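Long-range contact in acyl-CoA dehydrogenase (Thermus thermophilus, PDB 2Z1Q), which probably oxidises saturated acyl-CoA thioesters to 2,3-dehydroacyl-CoA, using bound FAD as cofactor: residues F205-E219 and R231-V245. Sequence-based numbering, arbitrary orientation.
Sequences FLVERDTPGLSFGPE and RQVILEDVKVPVENV
R231 and E219 form a salt bridge in which the flat groups stand almost upright to each other: carboxylate and guanidinium planes lie 83° apart, and OE2 of E219 meets NE of R231 at 2.7 Å through a bent, weak hydrogen bond. The pair closes one end of an antiparallel pairing between 214-216 and 231-235 in the beta domain of the acyl-CoA dehydrogenase fold, the middle domain; the two strand axes run at 157°. Evidence for the register is the hydrogen-bonded pair S215/I234, with S215 N to I234 O at 3.1 Å and I234 N to S215 O at 2.9 Å, continued by G217 N to Q232 O and E236 N to G213 O.

On the face carrying L214, F216, V233 and L235, CG of L214 is anti to its backbone N (chi1 -176°), which carries CD1 to 3.5 Å from CG1 of V233. The F216 ring lies beside V233, whose CG2 sits at the ring edge, while NH2 of R209 lies over one face of the ring, offset toward its rim.

At a second pairing, L206 N donates to N244 O at 2.9 Å, and F205 packs alongside V245. Between the two pairings, CG2 of T211 presses on CG1 of V238. S229 OG also binds E219 OE2, and a water donates to that same oxygen at 2.7 Å while lying in plane at the edge of the R231 guanidinium.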
# COMPACT_ATOMS: atom_id res chain seq x y z
N PHE B 205 -17.89 30.14 -12.37
CA PHE B 205 -18.72 30.40 -13.55
C PHE B 205 -19.41 29.15 -14.09
O PHE B 205 -18.84 28.06 -14.06
CB PHE B 205 -17.88 31.00 -14.70
CG PHE B 205 -17.20 32.29 -14.36
CD1 PHE B 205 -16.04 32.31 -13.58
CD2 PHE B 205 -17.72 33.50 -14.82
CE1 PHE B 205 -15.41 33.51 -13.28
CE2 PHE B 205 -17.08 34.71 -14.52
CZ PHE B 205 -15.93 34.71 -13.75
N LEU B 206 -20.62 29.31 -14.60
CA LEU B 206 -21.37 28.19 -15.18
C LEU B 206 -21.08 28.22 -16.68
O LEU B 206 -21.35 29.22 -17.34
CB LEU B 206 -22.87 28.37 -14.93
CG LEU B 206 -23.31 28.46 -13.47
CD1 LEU B 206 -24.71 29.04 -13.37
CD2 LEU B 206 -23.24 27.07 -12.82
N VAL B 207 -20.51 27.14 -17.21
CA VAL B 207 -20.17 27.06 -18.63
C VAL B 207 -20.80 25.83 -19.25
O VAL B 207 -20.60 24.71 -18.78
CB VAL B 207 -18.63 26.99 -18.84
CG1 VAL B 207 -18.28 27.08 -20.33
CG2 VAL B 207 -17.96 28.10 -18.07
N GLU B 208 -21.56 26.04 -20.32
CA GLU B 208 -22.20 24.93 -20.99
C GLU B 208 -21.21 24.29 -21.94
O GLU B 208 -20.38 24.98 -22.55
CB GLU B 208 -23.44 25.42 -21.72
CG GLU B 208 -24.31 26.27 -20.80
CD GLU B 208 -25.67 26.60 -21.40
OE1 GLU B 208 -25.72 27.35 -22.39
OE2 GLU B 208 -26.69 26.11 -20.87
N ARG B 209 -21.28 22.97 -22.06
CA ARG B 209 -20.37 22.24 -22.92
C ARG B 209 -20.28 22.81 -24.33
O ARG B 209 -19.18 22.98 -24.85
CB ARG B 209 -20.77 20.77 -23.00
CG ARG B 209 -19.72 19.91 -23.66
CD ARG B 209 -20.25 18.54 -24.00
NE ARG B 209 -19.18 17.67 -24.49
CZ ARG B 209 -18.23 17.13 -23.72
NH1 ARG B 209 -18.22 17.36 -22.42
NH2 ARG B 209 -17.29 16.38 -24.27
N ASP B 210 -21.43 23.11 -24.93
CA ASP B 210 -21.45 23.64 -26.30
C ASP B 210 -21.00 25.09 -26.47
O ASP B 210 -21.39 25.76 -27.43
CB ASP B 210 -22.86 23.47 -26.90
CG ASP B 210 -23.25 22.00 -27.07
OD1 ASP B 210 -24.43 21.73 -27.41
OD2 ASP B 210 -22.39 21.12 -26.88
N THR B 211 -20.16 25.58 -25.56
CA THR B 211 -19.67 26.95 -25.65
C THR B 211 -18.38 27.02 -26.49
O THR B 211 -17.40 26.32 -26.20
CB THR B 211 -19.40 27.55 -24.24
OG1 THR B 211 -20.64 27.66 -23.52
CG2 THR B 211 -18.78 28.95 -24.36
N PRO B 212 -18.36 27.85 -27.54
CA PRO B 212 -17.18 27.99 -28.40
C PRO B 212 -15.93 28.38 -27.61
O PRO B 212 -15.99 29.21 -26.71
CB PRO B 212 -17.59 29.09 -29.38
CG PRO B 212 -19.08 28.93 -29.46
CD PRO B 212 -19.46 28.70 -28.02
N GLY B 213 -14.79 27.78 -27.97
CA GLY B 213 -13.55 28.10 -27.28
C GLY B 213 -13.21 27.11 -26.18
O GLY B 213 -12.10 27.10 -25.65
N LEU B 214 -14.18 26.28 -25.82
CA LEU B 214 -13.98 25.27 -24.78
C LEU B 214 -13.69 23.94 -25.45
O LEU B 214 -14.49 23.44 -26.22
CB LEU B 214 -15.22 25.13 -23.92
CG LEU B 214 -15.06 24.17 -22.75
CD1 LEU B 214 -14.42 24.88 -21.57
CD2 LEU B 214 -16.43 23.64 -22.36
N SER B 215 -12.54 23.35 -25.13
CA SER B 215 -12.15 22.07 -25.71
C SER B 215 -11.64 21.11 -24.63
O SER B 215 -11.43 21.52 -23.49
CB SER B 215 -11.06 22.27 -26.77
OG SER B 215 -9.93 22.91 -26.19
N PHE B 216 -11.43 19.85 -24.98
CA PHE B 216 -10.97 18.88 -23.99
C PHE B 216 -9.80 18.03 -24.47
O PHE B 216 -9.77 17.63 -25.63
CB PHE B 216 -12.13 17.96 -23.61
CG PHE B 216 -13.46 18.66 -23.54
CD1 PHE B 216 -14.24 18.82 -24.68
CD2 PHE B 216 -13.92 19.18 -22.33
CE1 PHE B 216 -15.47 19.48 -24.62
CE2 PHE B 216 -15.14 19.84 -22.27
CZ PHE B 216 -15.92 19.99 -23.41
N GLY B 217 -8.85 17.75 -23.59
CA GLY B 217 -7.73 16.92 -23.99
C GLY B 217 -8.19 15.47 -23.98
O GLY B 217 -9.30 15.19 -23.52
N PRO B 218 -7.38 14.52 -24.48
CA PRO B 218 -7.74 13.10 -24.51
C PRO B 218 -7.93 12.54 -23.11
O PRO B 218 -7.51 13.16 -22.12
CB PRO B 218 -6.57 12.45 -25.24
CG PRO B 218 -5.43 13.31 -24.84
CD PRO B 218 -5.99 14.71 -24.92
N GLU B 219 -8.56 11.38 -23.03
CA GLU B 219 -8.81 10.73 -21.75
C GLU B 219 -7.48 10.50 -21.02
O GLU B 219 -6.52 9.97 -21.58
CB GLU B 219 -9.53 9.39 -21.99
CG GLU B 219 -11.07 9.53 -22.18
CD GLU B 219 -11.75 10.20 -21.00
OE1 GLU B 219 -11.30 9.99 -19.85
OE2 GLU B 219 -12.74 10.93 -21.20
N ARG B 231 -10.50 14.29 -18.13
CA ARG B 231 -9.83 14.98 -19.21
C ARG B 231 -9.40 16.35 -18.77
O ARG B 231 -9.84 16.86 -17.74
CB ARG B 231 -10.75 15.12 -20.43
CG ARG B 231 -11.07 13.84 -21.20
CD ARG B 231 -12.31 14.04 -22.08
NE ARG B 231 -12.59 12.91 -22.96
CZ ARG B 231 -12.17 12.81 -24.22
NH1 ARG B 231 -11.43 13.78 -24.76
NH2 ARG B 231 -12.48 11.74 -24.94
N GLN B 232 -8.54 16.96 -19.56
CA GLN B 232 -8.08 18.30 -19.28
C GLN B 232 -9.06 19.22 -20.01
O GLN B 232 -9.45 18.93 -21.14
CB GLN B 232 -6.68 18.47 -19.83
CG GLN B 232 -5.99 19.72 -19.42
CD GLN B 232 -4.62 19.82 -20.03
OE1 GLN B 232 -4.48 19.94 -21.24
NE2 GLN B 232 -3.59 19.75 -19.19
N VAL B 233 -9.50 20.28 -19.35
CA VAL B 233 -10.42 21.21 -19.98
C VAL B 233 -9.68 22.50 -20.32
O VAL B 233 -9.10 23.14 -19.44
CB VAL B 233 -11.64 21.53 -19.07
CG1 VAL B 233 -12.53 22.57 -19.73
CG2 VAL B 233 -12.44 20.27 -18.80
N ILE B 234 -9.68 22.87 -21.59
CA ILE B 234 -8.99 24.07 -22.05
C ILE B 234 -9.97 25.20 -22.36
O ILE B 234 -11.04 24.96 -22.91
CB ILE B 234 -8.16 23.77 -23.32
CG1 ILE B 234 -7.05 22.77 -22.99
CG2 ILE B 234 -7.59 25.07 -23.89
CD1 ILE B 234 -6.30 22.24 -24.21
N LEU B 235 -9.63 26.43 -21.99
CA LEU B 235 -10.49 27.57 -22.29
C LEU B 235 -9.76 28.62 -23.10
O LEU B 235 -8.87 29.29 -22.59
CB LEU B 235 -11.02 28.22 -21.01
CG LEU B 235 -11.93 27.41 -20.11
CD1 LEU B 235 -11.11 26.56 -19.15
CD2 LEU B 235 -12.79 28.39 -19.33
N GLU B 236 -10.14 28.75 -24.36
CA GLU B 236 -9.54 29.73 -25.26
C GLU B 236 -10.61 30.75 -25.62
O GLU B 236 -11.47 30.47 -26.45
CB GLU B 236 -9.01 29.05 -26.52
CG GLU B 236 -7.95 27.99 -26.27
CD GLU B 236 -7.56 27.21 -27.52
OE1 GLU B 236 -6.83 26.21 -27.38
OE2 GLU B 236 -7.98 27.59 -28.63
N ASP B 237 -10.55 31.92 -25.00
CA ASP B 237 -11.52 32.99 -25.23
C ASP B 237 -12.97 32.48 -25.12
O ASP B 237 -13.72 32.52 -26.10
CB ASP B 237 -11.30 33.63 -26.61
CG ASP B 237 -9.96 34.34 -26.72
OD1 ASP B 237 -9.60 35.07 -25.77
OD2 ASP B 237 -9.28 34.17 -27.75
N VAL B 238 -13.35 32.00 -23.94
CA VAL B 238 -14.70 31.49 -23.73
C VAL B 238 -15.66 32.60 -23.26
O VAL B 238 -15.41 33.26 -22.25
CB VAL B 238 -14.72 30.34 -22.69
CG1 VAL B 238 -16.15 29.97 -22.33
CG2 VAL B 238 -14.00 29.11 -23.24
N LYS B 239 -16.74 32.79 -24.02
CA LYS B 239 -17.75 33.80 -23.71
C LYS B 239 -18.75 33.24 -22.72
O LYS B 239 -19.41 32.24 -22.97
CB LYS B 239 -18.49 34.22 -24.99
CG LYS B 239 -17.64 34.94 -26.02
CD LYS B 239 -17.47 36.41 -25.70
CE LYS B 239 -18.77 37.17 -25.91
NZ LYS B 239 -19.24 37.06 -27.32
N VAL B 240 -18.86 33.91 -21.58
CA VAL B 240 -19.78 33.49 -20.54
C VAL B 240 -20.67 34.66 -20.11
O VAL B 240 -20.19 35.69 -19.65
CB VAL B 240 -19.01 32.95 -19.31
CG1 VAL B 240 -19.97 32.54 -18.23
CG2 VAL B 240 -18.16 31.75 -19.72
N PRO B 241 -21.99 34.51 -20.30
CA PRO B 241 -22.95 35.55 -19.93
C PRO B 241 -22.75 36.01 -18.49
O PRO B 241 -22.55 35.19 -17.59
CB PRO B 241 -24.29 34.86 -20.14
CG PRO B 241 -24.02 33.98 -21.32
CD PRO B 241 -22.66 33.38 -20.98
N VAL B 242 -22.80 37.32 -18.27
CA VAL B 242 -22.63 37.87 -16.95
C VAL B 242 -23.50 37.18 -15.90
O VAL B 242 -23.08 37.02 -14.75
CB VAL B 242 -22.96 39.37 -16.93
CG1 VAL B 242 -22.65 39.96 -15.57
CG2 VAL B 242 -22.17 40.08 -18.02
N GLU B 243 -24.70 36.76 -16.28
CA GLU B 243 -25.59 36.10 -15.32
C GLU B 243 -25.17 34.67 -15.00
O GLU B 243 -25.79 34.00 -14.17
CB GLU B 243 -27.04 36.11 -15.83
CG GLU B 243 -27.28 35.35 -17.13
CD GLU B 243 -27.02 36.18 -18.38
OE1 GLU B 243 -27.39 35.70 -19.48
OE2 GLU B 243 -26.46 37.30 -18.28
N ASN B 244 -24.12 34.21 -15.67
CA ASN B 244 -23.63 32.87 -15.42
C ASN B 244 -22.62 32.84 -14.29
O ASN B 244 -22.01 31.81 -14.01
CB ASN B 244 -22.99 32.27 -16.67
CG ASN B 244 -24.02 31.67 -17.60
OD1 ASN B 244 -25.16 31.41 -17.22
ND2 ASN B 244 -23.61 31.42 -18.84
N VAL B 245 -22.43 33.98 -13.64
CA VAL B 245 -21.51 34.06 -12.53
C VAL B 245 -22.16 33.36 -11.35
O VAL B 245 -23.25 33.74 -10.92
CB VAL B 245 -21.22 35.52 -12.14
CG1 VAL B 245 -20.46 35.56 -10.82
CG2 VAL B 245 -20.43 36.20 -13.23
O HOH W 1 -6.45 15.60 -21.20
O HOH W 2 -14.51 9.90 -22.96